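Putative NAD(P)H:FMN oxidoreductase (Porphyromonas gingivalis W83, PDB 3GE5) binds flavin mononucleotide and, as a member of the nitroreductase family, probably works as an FMN-dependent oxidoreductase using a reduced nicotinamide cofactor. Local coordinates at residues P64-Y69 / R110-G115; W72-V77 / I102-D107; C146-A151 / M163-I168. One frame throughout, in Å; residues are numbered along the deposited sequence.

Contact 1. Residues P64-Y69 / R110-G115; sequences PSAHNY and RAWKRG. With FMN (flavin mononucleotide), chain J; SO4 (sulfate ion), chain E; EDO (1,2-ethanediol), chain H.
Trp112 of the segment 110-115 lies against Ala66 and His67 of the loop 64-69. CB sits 3.7 Å from CB of Ala66 and also borders CD2 of Tyr69. CG, anti to the backbone N (chi1 -179°), brings the indole up against the loop, CE3 at CB of Ala66 and the atoms CD1 and NE1 at His67. CG itself lies near both CB of Ala66 and CD2 of His67. At CD1 the approach is tightest: CD2 of His67 is 3.3 Å from CD1 of Trp112. The imidazole and the five-membered ring of Trp112 are inclined at 43°, their centroids 4.8 Å apart, neither a stack nor an edge-to-face pair.

CB of His67 stands 3.3 Å above the plane of the Tyr69 ring, over its centre, while N of Trp112 meets that ring at its edge. The two loop side chains converge on a sulfate, probably from the crystallisation liquor: ND1 of His67 donates to O1 in a bent bond (N-H...O 131°), and OH of Tyr69 is modelled 2.4 Å from O3, doubtfully short.

Two waters bridge the segments. One donates to O of Ala66 at 2.8 Å and accepts from the backbone N of Trp112; the other donates to O of Tyr69 and accepts from the side-chain NH1 of Arg110 at 2.9 Å. The guanidinium of Arg110 is also held by Gln70 O and by a salt bridge from NE to Asp107.

On the flavin side, N of Ala66 lies 3.5 Å from C8 of the FMN, and CB of Pro64 approaches O3' of its ribityl chain. Residues of the second subunit, including Arg38 and Ser39, bind the same FMN, an arrangement typical of the nitroreductase fold, whose flavin sites lie at the dimer interface.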
loop_
_atom_site.group_PDB
_atom_site.type_symbol
_atom_site.label_atom_id
_atom_site.label_comp_id
_atom_site.label_asym_id
_atom_site.label_seq_id
_atom_site.Cartn_x
_atom_site.Cartn_y
_atom_site.Cartn_z
ATOM N N PRO A 64 -7.035 0.692 5.744
ATOM C CA PRO A 64 -8.231 0.925 4.957
ATOM C C PRO A 64 -8.326 -0.008 3.718
ATOM O O PRO A 64 -7.342 -0.627 3.281
ATOM C CB PRO A 64 -8.060 2.390 4.485
ATOM C CG PRO A 64 -6.613 2.559 4.395
ATOM C CD PRO A 64 -5.998 1.696 5.482
ATOM N N SER A 65 -9.549 -0.112 3.205
ATOM C CA SER A 65 -9.883 -0.943 2.037
ATOM C C SER A 65 -11.135 -0.354 1.360
ATOM O O SER A 65 -11.931 0.390 1.999
ATOM C CB SER A 65 -10.125 -2.383 2.504
ATOM O OG SER A 65 -11.170 -2.517 3.444
ATOM N N ALA A 66 -11.362 -0.727 0.104
ATOM C CA ALA A 66 -12.592 -0.318 -0.575
ATOM C C ALA A 66 -13.841 -0.783 0.193
ATOM O O ALA A 66 -13.968 -1.969 0.552
ATOM C CB ALA A 66 -12.613 -0.854 -2.005
ATOM N N HIS A 67 -14.707 0.188 0.507
ATOM C CA HIS A 67 -15.943 -0.019 1.258
ATOM C C HIS A 67 -15.665 -0.584 2.669
ATOM O O HIS A 67 -16.564 -1.116 3.312
ATOM C CB HIS A 67 -16.925 -0.921 0.521
ATOM C CG HIS A 67 -17.796 -0.219 -0.473
ATOM N ND1 HIS A 67 -18.967 0.402 -0.123
ATOM C CD2 HIS A 67 -17.659 -0.044 -1.805
ATOM C CE1 HIS A 67 -19.524 0.921 -1.206
ATOM N NE2 HIS A 67 -18.744 0.674 -2.240
ATOM N N ASN A 68 -14.429 -0.493 3.137
ATOM C CA ASN A 68 -14.059 -1.133 4.410
ATOM C C ASN A 68 -14.432 -2.619 4.461
ATOM O O ASN A 68 -14.680 -3.174 5.528
ATOM C CB ASN A 68 -14.690 -0.383 5.591
ATOM C CG ASN A 68 -14.092 -0.784 6.954
ATOM O OD1 ASN A 68 -12.883 -0.986 7.086
ATOM N ND2 ASN A 68 -14.971 -0.893 7.985
ATOM N N TYR A 69 -14.372 -3.297 3.314
ATOM C CA TYR A 69 -14.698 -4.735 3.286
ATOM C C TYR A 69 -13.574 -5.619 3.863
ATOM O O TYR A 69 -13.821 -6.775 4.203
ATOM C CB TYR A 69 -15.048 -5.227 1.875
ATOM C CG TYR A 69 -16.346 -4.694 1.279
ATOM C CD1 TYR A 69 -17.440 -4.287 2.100
ATOM C CD2 TYR A 69 -16.533 -4.637 -0.101
ATOM C CE1 TYR A 69 -18.641 -3.845 1.541
ATOM C CE2 TYR A 69 -17.752 -4.164 -0.658
ATOM C CZ TYR A 69 -18.781 -3.766 0.151
ATOM O OH TYR A 69 -19.998 -3.301 -0.344
ATOM N N ARG A 110 -15.218 -11.327 -1.111
ATOM C CA ARG A 110 -15.452 -10.212 -0.193
ATOM C C ARG A 110 -14.984 -8.865 -0.701
ATOM O O ARG A 110 -15.390 -7.854 -0.145
ATOM C CB ARG A 110 -14.836 -10.510 1.190
ATOM C CG ARG A 110 -15.449 -11.745 1.801
ATOM C CD ARG A 110 -15.230 -11.879 3.282
ATOM N NE ARG A 110 -13.810 -12.040 3.578
ATOM C CZ ARG A 110 -13.024 -11.075 4.037
ATOM N NH1 ARG A 110 -13.523 -9.857 4.274
ATOM N NH2 ARG A 110 -11.734 -11.328 4.262
ATOM N N ALA A 111 -14.125 -8.854 -1.726
ATOM C CA ALA A 111 -13.544 -7.634 -2.258
ATOM C C ALA A 111 -14.515 -6.889 -3.190
ATOM O O ALA A 111 -15.253 -7.514 -3.960
ATOM C CB ALA A 111 -12.225 -7.966 -3.022
ATOM N N TRP A 112 -14.525 -5.549 -3.062
ATOM C CA TRP A 112 -15.285 -4.681 -3.930
ATOM C C TRP A 112 -15.022 -4.951 -5.404
ATOM O O TRP A 112 -13.845 -5.144 -5.795
ATOM C CB TRP A 112 -14.967 -3.224 -3.566
ATOM C CG TRP A 112 -15.714 -2.224 -4.388
ATOM C CD1 TRP A 112 -17.061 -2.011 -4.406
ATOM C CD2 TRP A 112 -15.145 -1.271 -5.314
ATOM N NE1 TRP A 112 -17.367 -1.034 -5.307
ATOM C CE2 TRP A 112 -16.216 -0.548 -5.870
ATOM C CE3 TRP A 112 -13.837 -0.994 -5.751
ATOM C CZ2 TRP A 112 -16.023 0.454 -6.822
ATOM C CZ3 TRP A 112 -13.656 0.010 -6.688
ATOM C CH2 TRP A 112 -14.739 0.719 -7.211
ATOM N N LYS A 113 -16.083 -4.931 -6.219
ATOM C CA LYS A 113 -15.965 -5.198 -7.680
ATOM C C LYS A 113 -15.793 -3.905 -8.442
ATOM O O LYS A 113 -16.449 -2.893 -8.135
ATOM C CB LYS A 113 -17.208 -5.883 -8.241
ATOM C CG LYS A 113 -17.709 -7.111 -7.454
ATOM C CD LYS A 113 -16.635 -8.132 -7.246
ATOM C CE LYS A 113 -17.253 -9.383 -6.702
ATOM N NZ LYS A 113 -16.251 -10.287 -6.029
ATOM N N ARG A 114 -14.918 -3.943 -9.445
ATOM C CA ARG A 114 -14.817 -2.893 -10.431
ATOM C C ARG A 114 -14.527 -3.509 -11.788
ATOM O O ARG A 114 -13.618 -4.333 -11.937
ATOM C CB ARG A 114 -13.719 -1.871 -10.070
ATOM C CG ARG A 114 -13.620 -0.714 -11.068
ATOM C CD ARG A 114 -12.751 0.391 -10.552
ATOM N NE ARG A 114 -11.354 -0.038 -10.483
ATOM C CZ ARG A 114 -10.325 0.773 -10.200
ATOM N NH1 ARG A 114 -10.515 2.062 -9.979
ATOM N NH2 ARG A 114 -9.100 0.275 -10.176
ATOM N N GLY A 115 -15.296 -3.078 -12.783
ATOM C CA GLY A 115 -15.157 -3.615 -14.119
ATOM C C GLY A 115 -15.467 -5.107 -14.051
ATOM O O GLY A 115 -16.414 -5.535 -13.365
HETATM N N1 FMN J . -14.242 6.274 -0.407
HETATM C C2 FMN J . -15.083 6.929 -1.271
HETATM O O2 FMN J . -15.891 7.724 -0.803
HETATM N N3 FMN J . -15.034 6.720 -2.639
HETATM C C4 FMN J . -14.204 5.757 -3.212
HETATM O O4 FMN J . -14.192 5.554 -4.418
HETATM C C4A FMN J . -13.364 5.050 -2.339
HETATM N N5 FMN J . -12.541 4.055 -2.808
HETATM C C5A FMN J . -11.665 3.401 -2.003
HETATM C C6 FMN J . -10.756 2.483 -2.577
HETATM C C7 FMN J . -9.734 1.938 -1.788
HETATM C C7M FMN J . -8.780 0.923 -2.415
HETATM C C8 FMN J . -9.623 2.309 -0.463
HETATM C C8M FMN J . -8.524 1.795 0.389
HETATM C C9 FMN J . -10.507 3.220 0.099
HETATM C C9A FMN J . -11.549 3.799 -0.685
HETATM N N10 FMN J . -12.470 4.702 -0.139
HETATM C C10 FMN J . -13.378 5.333 -0.962
HETATM C "C1'" FMN J . -12.402 5.108 1.316
HETATM C "C2'" FMN J . -12.915 3.962 2.223
HETATM O "O2'" FMN J . -14.347 3.960 2.284
HETATM C "C3'" FMN J . -12.319 4.033 3.626
HETATM O "O3'" FMN J . -10.888 3.976 3.558
HETATM C "C4'" FMN J . -12.878 2.903 4.519
HETATM O "O4'" FMN J . -14.297 3.058 4.736
HETATM C "C5'" FMN J . -12.123 2.914 5.839
HETATM O "O5'" FMN J . -12.344 4.163 6.496
HETATM P P FMN J . -11.177 5.103 6.999
HETATM O O1P FMN J . -10.476 4.363 8.109
HETATM O O2P FMN J . -11.784 6.404 7.466
HETATM O O3P FMN J . -10.275 5.434 5.820
HETATM S S SO4 E . -21.707 -1.365 2.021
HETATM O O1 SO4 E . -20.593 -0.510 1.604
HETATM O O2 SO4 E . -21.513 -1.659 3.447
HETATM O O3 SO4 E . -21.642 -2.591 1.303
HETATM O O4 SO4 E . -22.974 -0.666 1.778
HETATM C C1 EDO H . -10.257 -3.857 -10.970
HETATM O O1 EDO H . -10.783 -2.706 -11.700
HETATM C C2 EDO H . -9.250 -3.448 -9.925
HETATM O O2 EDO H . -8.258 -2.544 -10.436
HETATM O O HOH W 1 -12.998 -4.257 -0.768
HETATM O O HOH W 2 -15.949 -8.317 4.086
#

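Contact 2. Residues W72-V77 / I102-D107; sequences WHFLVV and IITLGD
His73 and Leu105 form a hydrogen-bonded pair in the antiparallel ladder between strand 72-77 and segment 102-107 of strand 100-107, part of the central sheet of the nitroreductase fold. The segment axes approach to 4.6 Å, their directions 157° apart.

Four backbone bonds set the register. N of Leu105 donates to O of His73 nearly straight (168°), and N of His73 returns a more bent bond to O of Leu105. Leu75 and Ile103 repeat the exchange, with N of Ile103 2.8 Å from O of Leu75. CA of Trp72 adds a CA-H...O contact to O of Leu105 at 3.1 Å.

Apolar packing on one face joins CB of Leu75 to CB of Ile103, whose CG1 stands beside its backbone N (chi1 -49°), bringing CD1 to CG2 of Val77. On the other, Phe74, Ile102 and Thr104 lie beneath helices 50-62 and 120-137, with CB of Phe74 4.0 Å from CG2 of Ile102.

Beyond strand 72-77 the sheet continues into a parallel strand of the second subunit, whose Ser194 OG is hydrogen-bonded to NE2 of His73. Phe74 and Thr104 point the same way, OG1 of Thr104 at the ring edge, 3.9 Å from CD1 of Phe74.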
loop_
_atom_site.group_PDB
_atom_site.type_symbol
_atom_site.label_atom_id
_atom_site.label_comp_id
_atom_site.label_asym_id
_atom_site.label_seq_id
_atom_site.Cartn_x
_atom_site.Cartn_y
_atom_site.Cartn_z
ATOM N N TRP A 72 -9.122 -9.471 3.229
ATOM C CA TRP A 72 -7.838 -10.087 3.478
ATOM C C TRP A 72 -7.934 -11.076 4.621
ATOM O O TRP A 72 -8.902 -11.051 5.402
ATOM C CB TRP A 72 -6.777 -9.018 3.809
ATOM C CG TRP A 72 -7.183 -7.975 4.814
ATOM C CD1 TRP A 72 -7.544 -8.166 6.111
ATOM C CD2 TRP A 72 -7.239 -6.560 4.581
ATOM N NE1 TRP A 72 -7.866 -6.947 6.697
ATOM C CE2 TRP A 72 -7.651 -5.948 5.791
ATOM C CE3 TRP A 72 -6.966 -5.747 3.464
ATOM C CZ2 TRP A 72 -7.810 -4.553 5.915
ATOM C CZ3 TRP A 72 -7.118 -4.362 3.594
ATOM C CH2 TRP A 72 -7.538 -3.789 4.799
ATOM N N HIS A 73 -6.946 -11.943 4.694
ATOM C CA HIS A 73 -6.736 -12.847 5.798
ATOM C C HIS A 73 -5.249 -13.058 5.909
ATOM O O HIS A 73 -4.574 -13.222 4.882
ATOM C CB HIS A 73 -7.458 -14.196 5.650
ATOM C CG HIS A 73 -7.553 -14.962 6.936
ATOM N ND1 HIS A 73 -8.534 -14.717 7.878
ATOM C CD2 HIS A 73 -6.783 -15.958 7.441
ATOM C CE1 HIS A 73 -8.367 -15.552 8.901
ATOM N NE2 HIS A 73 -7.305 -16.304 8.666
ATOM N N PHE A 74 -4.733 -13.000 7.137
ATOM C CA PHE A 74 -3.282 -13.108 7.352
ATOM C C PHE A 74 -2.939 -14.475 7.922
ATOM O O PHE A 74 -3.341 -14.829 9.048
ATOM C CB PHE A 74 -2.787 -11.988 8.282
ATOM C CG PHE A 74 -3.287 -10.626 7.883
ATOM C CD1 PHE A 74 -3.016 -10.099 6.632
ATOM C CD2 PHE A 74 -4.061 -9.892 8.775
ATOM C CE1 PHE A 74 -3.482 -8.830 6.301
ATOM C CE2 PHE A 74 -4.547 -8.627 8.441
ATOM C CZ PHE A 74 -4.271 -8.105 7.183
ATOM N N LEU A 75 -2.197 -15.252 7.133
ATOM C CA LEU A 75 -1.764 -16.596 7.533
ATOM C C LEU A 75 -0.285 -16.537 7.941
ATOM O O LEU A 75 0.597 -16.341 7.096
ATOM C CB LEU A 75 -1.989 -17.590 6.394
ATOM C CG LEU A 75 -1.467 -19.033 6.598
ATOM C CD1 LEU A 75 -1.965 -19.696 7.867
ATOM C CD2 LEU A 75 -1.856 -19.837 5.366
ATOM N N VAL A 76 -0.055 -16.620 9.255
ATOM C CA VAL A 76 1.287 -16.483 9.830
ATOM C C VAL A 76 1.962 -17.845 9.811
ATOM O O VAL A 76 1.343 -18.850 10.243
ATOM C CB VAL A 76 1.225 -15.932 11.277
ATOM C CG1 VAL A 76 2.606 -15.909 11.850
ATOM C CG2 VAL A 76 0.554 -14.530 11.310
ATOM N N VAL A 77 3.195 -17.896 9.289
ATOM C CA VAL A 77 3.969 -19.147 9.271
ATOM C C VAL A 77 5.303 -18.852 9.957
ATOM O O VAL A 77 6.127 -18.106 9.463
ATOM C CB VAL A 77 4.147 -19.689 7.835
ATOM C CG1 VAL A 77 5.094 -20.890 7.849
ATOM C CG2 VAL A 77 2.754 -20.056 7.247
ATOM N N ILE A 102 4.370 -13.764 6.757
ATOM C CA ILE A 102 2.949 -13.440 6.817
ATOM C C ILE A 102 2.385 -13.519 5.386
ATOM O O ILE A 102 2.714 -12.660 4.525
ATOM C CB ILE A 102 2.650 -12.049 7.434
ATOM C CG1 ILE A 102 3.272 -11.919 8.833
ATOM C CG2 ILE A 102 1.129 -11.812 7.469
ATOM C CD1 ILE A 102 3.237 -10.429 9.415
ATOM N N ILE A 103 1.606 -14.577 5.154
ATOM C CA ILE A 103 0.998 -14.812 3.819
ATOM C C ILE A 103 -0.302 -14.044 3.794
ATOM O O ILE A 103 -1.233 -14.369 4.553
ATOM C CB ILE A 103 0.720 -16.301 3.541
ATOM C CG1 ILE A 103 1.956 -17.154 3.860
ATOM C CG2 ILE A 103 0.215 -16.482 2.076
ATOM C CD1 ILE A 103 1.831 -18.642 3.678
ATOM N N THR A 104 -0.394 -13.030 2.937
ATOM C CA THR A 104 -1.610 -12.240 2.842
ATOM C C THR A 104 -2.497 -12.801 1.739
ATOM O O THR A 104 -2.141 -12.783 0.559
ATOM C CB THR A 104 -1.308 -10.761 2.613
ATOM O OG1 THR A 104 -0.478 -10.314 3.692
ATOM C CG2 THR A 104 -2.583 -9.897 2.552
ATOM N N LEU A 105 -3.656 -13.286 2.179
ATOM C CA LEU A 105 -4.635 -13.883 1.339
ATOM C C LEU A 105 -5.675 -12.838 0.977
ATOM O O LEU A 105 -6.115 -12.061 1.850
ATOM C CB LEU A 105 -5.354 -15.016 2.076
ATOM C CG LEU A 105 -4.473 -16.063 2.761
ATOM C CD1 LEU A 105 -5.310 -17.167 3.372
ATOM C CD2 LEU A 105 -3.438 -16.629 1.720
ATOM N N GLY A 106 -6.074 -12.817 -0.289
ATOM C CA GLY A 106 -7.134 -11.916 -0.733
ATOM C C GLY A 106 -8.375 -12.730 -1.044
ATOM O O GLY A 106 -8.290 -13.783 -1.702
ATOM N N ASP A 107 -9.521 -12.269 -0.551
ATOM C CA ASP A 107 -10.781 -13.007 -0.684
ATOM C C ASP A 107 -11.622 -12.385 -1.818
ATOM O O ASP A 107 -12.230 -11.327 -1.630
ATOM C CB ASP A 107 -11.515 -13.016 0.645
ATOM C CG ASP A 107 -12.703 -13.938 0.657
ATOM O OD1 ASP A 107 -13.330 -14.155 -0.409
ATOM O OD2 ASP A 107 -13.021 -14.418 1.747
#

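Contact 3. Residues C146-A151 / M163-I168; sequences CAFDQA and MTPVSI. With FMN (flavin mononucleotide), chain C.
The Phe148 ring carries CD1 of Ile168 over the centre of one face, a CH-pi contact 3.7 Å from the ring centroid and only 5° off its normal. At the ring's edge, CB of Pro165 lies in plane, 4.0 Å from CE2 of Phe148. Phe148 reaches this position with CG placed between the backbone N and the carbonyl carbon (chi1 66°), which directs the ring onto the strand. The other flat group, the amide of Gln150, has O of Pro165 in its own plane: NE2 of Gln150 donates to that oxygen at 2.9 Å with an angle of 170°. CG2 of Thr164 lies beside the same nitrogen.

Toward the flavin, SG of Cys146 rests 3.4 Å from OG of Ser167. N of Ala147 holds O4 of the FMN at 3.0 Å; N of Cys146 makes a longer bond to it and a weak one to N5. NH1 of Arg114 of the second subunit donates to O of Cys146 and O of Val166.

Asp149 N-caps helix 150-156, and Gln150, in its first turn, packs on strand 163-172. That strand lies between 141-145 and 100-107 in the sheet, with helix 120-137 beside Val166 and Ser167.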
loop_
_atom_site.group_PDB
_atom_site.type_symbol
_atom_site.label_atom_id
_atom_site.label_comp_id
_atom_site.label_asym_id
_atom_site.label_seq_id
_atom_site.Cartn_x
_atom_site.Cartn_y
_atom_site.Cartn_z
ATOM N N CYS A 146 6.416 -11.483 -3.917
ATOM C CA CYS A 146 5.379 -11.930 -4.875
ATOM C C CYS A 146 5.885 -13.009 -5.816
ATOM O O CYS A 146 5.073 -13.666 -6.485
ATOM C CB CYS A 146 4.886 -10.750 -5.669
ATOM S SG CYS A 146 3.846 -9.621 -4.689
ATOM N N ALA A 147 7.212 -13.262 -5.839
ATOM C CA ALA A 147 7.754 -14.322 -6.702
ATOM C C ALA A 147 7.671 -15.672 -5.974
ATOM O O ALA A 147 8.640 -16.129 -5.402
ATOM C CB ALA A 147 9.209 -14.009 -7.148
ATOM N N PHE A 148 6.495 -16.299 -6.040
ATOM C CA PHE A 148 6.262 -17.609 -5.459
ATOM C C PHE A 148 5.144 -18.313 -6.197
ATOM O O PHE A 148 4.377 -17.682 -6.887
ATOM C CB PHE A 148 5.974 -17.558 -3.953
ATOM C CG PHE A 148 4.687 -16.873 -3.563
ATOM C CD1 PHE A 148 4.636 -15.506 -3.364
ATOM C CD2 PHE A 148 3.528 -17.633 -3.300
ATOM C CE1 PHE A 148 3.443 -14.864 -3.048
ATOM C CE2 PHE A 148 2.365 -17.008 -2.935
ATOM C CZ PHE A 148 2.320 -15.614 -2.811
ATOM N N ASP A 149 5.107 -19.635 -6.058
ATOM C CA ASP A 149 4.147 -20.489 -6.765
ATOM C C ASP A 149 2.829 -20.416 -5.965
ATOM O O ASP A 149 2.658 -21.059 -4.931
ATOM C CB ASP A 149 4.691 -21.917 -6.852
ATOM C CG ASP A 149 3.783 -22.856 -7.614
ATOM O OD1 ASP A 149 2.559 -22.555 -7.714
ATOM O OD2 ASP A 149 4.302 -23.914 -8.090
ATOM N N GLN A 150 1.925 -19.570 -6.413
ATOM C CA GLN A 150 0.682 -19.315 -5.646
ATOM C C GLN A 150 -0.211 -20.556 -5.543
ATOM O O GLN A 150 -0.780 -20.860 -4.476
ATOM C CB GLN A 150 -0.089 -18.183 -6.308
ATOM C CG GLN A 150 0.573 -16.817 -6.210
ATOM C CD GLN A 150 -0.105 -15.838 -7.122
ATOM O OE1 GLN A 150 0.073 -15.917 -8.352
ATOM N NE2 GLN A 150 -0.918 -14.930 -6.545
ATOM N N ALA A 151 -0.348 -21.270 -6.657
ATOM C CA ALA A 151 -1.177 -22.470 -6.655
ATOM C C ALA A 151 -0.615 -23.542 -5.719
ATOM O O ALA A 151 -1.373 -24.238 -5.066
ATOM C CB ALA A 151 -1.417 -22.992 -8.101
HETATM N N MSE A 163 -10.020 -17.662 -2.453
HETATM C CA MSE A 163 -8.987 -16.849 -1.842
HETATM C C MSE A 163 -7.650 -17.097 -2.574
HETATM O O MSE A 163 -7.364 -18.199 -3.002
HETATM C CB MSE A 163 -8.901 -17.167 -0.352
HETATM C CG MSE A 163 -10.157 -16.785 0.421
HETATM SE SE MSE A 163 -10.217 -17.662 2.160
HETATM C CE MSE A 163 -8.842 -16.701 2.997
ATOM N N THR A 164 -6.859 -16.047 -2.735
ATOM C CA THR A 164 -5.594 -16.131 -3.426
ATOM C C THR A 164 -4.484 -15.625 -2.511
ATOM O O THR A 164 -4.613 -14.561 -1.923
ATOM C CB THR A 164 -5.586 -15.261 -4.710
ATOM O OG1 THR A 164 -6.623 -15.712 -5.607
ATOM C CG2 THR A 164 -4.188 -15.360 -5.420
ATOM N N PRO A 165 -3.389 -16.405 -2.360
ATOM C CA PRO A 165 -2.224 -15.809 -1.661
ATOM C C PRO A 165 -1.562 -14.779 -2.588
ATOM O O PRO A 165 -1.026 -15.161 -3.636
ATOM C CB PRO A 165 -1.323 -17.014 -1.421
ATOM C CG PRO A 165 -1.676 -18.000 -2.509
ATOM C CD PRO A 165 -3.130 -17.791 -2.819
ATOM N N VAL A 166 -1.675 -13.491 -2.274
ATOM C CA VAL A 166 -1.230 -12.422 -3.201
ATOM C C VAL A 166 0.249 -12.049 -2.998
ATOM O O VAL A 166 1.027 -11.912 -3.942
ATOM C CB VAL A 166 -2.118 -11.160 -3.045
ATOM C CG1 VAL A 166 -1.682 -10.051 -4.006
ATOM C CG2 VAL A 166 -3.629 -11.515 -3.233
ATOM N N SER A 167 0.615 -11.915 -1.728
ATOM C CA SER A 167 1.920 -11.412 -1.291
ATOM C C SER A 167 2.294 -12.088 0.019
ATOM O O SER A 167 1.402 -12.482 0.797
ATOM C CB SER A 167 1.860 -9.920 -1.062
ATOM O OG SER A 167 1.535 -9.212 -2.241
ATOM N N ILE A 168 3.602 -12.184 0.268
ATOM C CA ILE A 168 4.130 -12.687 1.550
ATOM C C ILE A 168 5.108 -11.690 2.140
ATOM O O ILE A 168 6.011 -11.217 1.435
ATOM C CB ILE A 168 4.870 -14.022 1.351
ATOM C CG1 ILE A 168 3.955 -15.100 0.736
ATOM C CG2 ILE A 168 5.503 -14.510 2.684
ATOM C CD1 ILE A 168 4.650 -16.394 0.317
HETATM N N1 FMN C . 12.267 -8.935 -3.554
HETATM C C2 FMN C . 12.606 -10.252 -3.668
HETATM O O2 FMN C . 13.758 -10.622 -3.415
HETATM N N3 FMN C . 11.680 -11.202 -4.078
HETATM C C4 FMN C . 10.372 -10.864 -4.402
HETATM O O4 FMN C . 9.544 -11.740 -4.801
HETATM C C4A FMN C . 10.025 -9.520 -4.285
HETATM N N5 FMN C . 8.742 -9.148 -4.636
HETATM C C5A FMN C . 8.333 -7.867 -4.408
HETATM C C6 FMN C . 6.995 -7.553 -4.667
HETATM C C7 FMN C . 6.551 -6.263 -4.404
HETATM C C7M FMN C . 5.132 -5.868 -4.687
HETATM C C8 FMN C . 7.422 -5.313 -3.870
HETATM C C8M FMN C . 6.954 -3.928 -3.562
HETATM C C9 FMN C . 8.743 -5.622 -3.657
HETATM C C9A FMN C . 9.226 -6.899 -3.900
HETATM N N10 FMN C . 10.581 -7.246 -3.674
HETATM C C10 FMN C . 10.959 -8.554 -3.847
HETATM C "C1'" FMN C . 11.524 -6.284 -3.000
HETATM C "C2'" FMN C . 11.986 -5.283 -4.056
HETATM O "O2'" FMN C . 13.056 -5.855 -4.796
HETATM C "C3'" FMN C . 12.401 -3.942 -3.440
HETATM O "O3'" FMN C . 11.314 -3.416 -2.670
HETATM C "C4'" FMN C . 12.895 -2.917 -4.477
HETATM O "O4'" FMN C . 14.076 -3.346 -5.156
HETATM C "C5'" FMN C . 13.191 -1.547 -3.857
HETATM O "O5'" FMN C . 14.208 -1.694 -2.890
HETATM P P FMN C . 14.000 -1.163 -1.427
HETATM O O1P FMN C . 12.826 -1.963 -0.885
HETATM O O2P FMN C . 13.696 0.323 -1.452
HETATM O O3P FMN C . 15.245 -1.571 -0.669
#

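Overall arrangement
Contacts 2 and 3 share the central sheet, their centres 10 Å apart: strand 100-107 lies between 72-77 and 163-172, and N of Thr104 is 2.8 Å from O of Ser167, a probable hydrogen bond. Contact 1 is about 17 Å from contact 2 between centres, yet touches it where CH2 of Trp72 packs 3.5 Å from O of Pro64. Contacts 1 and 3 do not touch within the chain, their nearest atoms about 6 Å apart. They meet across the dimer instead: Trp112 and Arg114 of one subunit reach Cys146 of the other. Pro64, Ser65, Ala66 and Asn68 of contact 1 line one FMN, to which N of Ala147 of the second subunit is hydrogen-bonded.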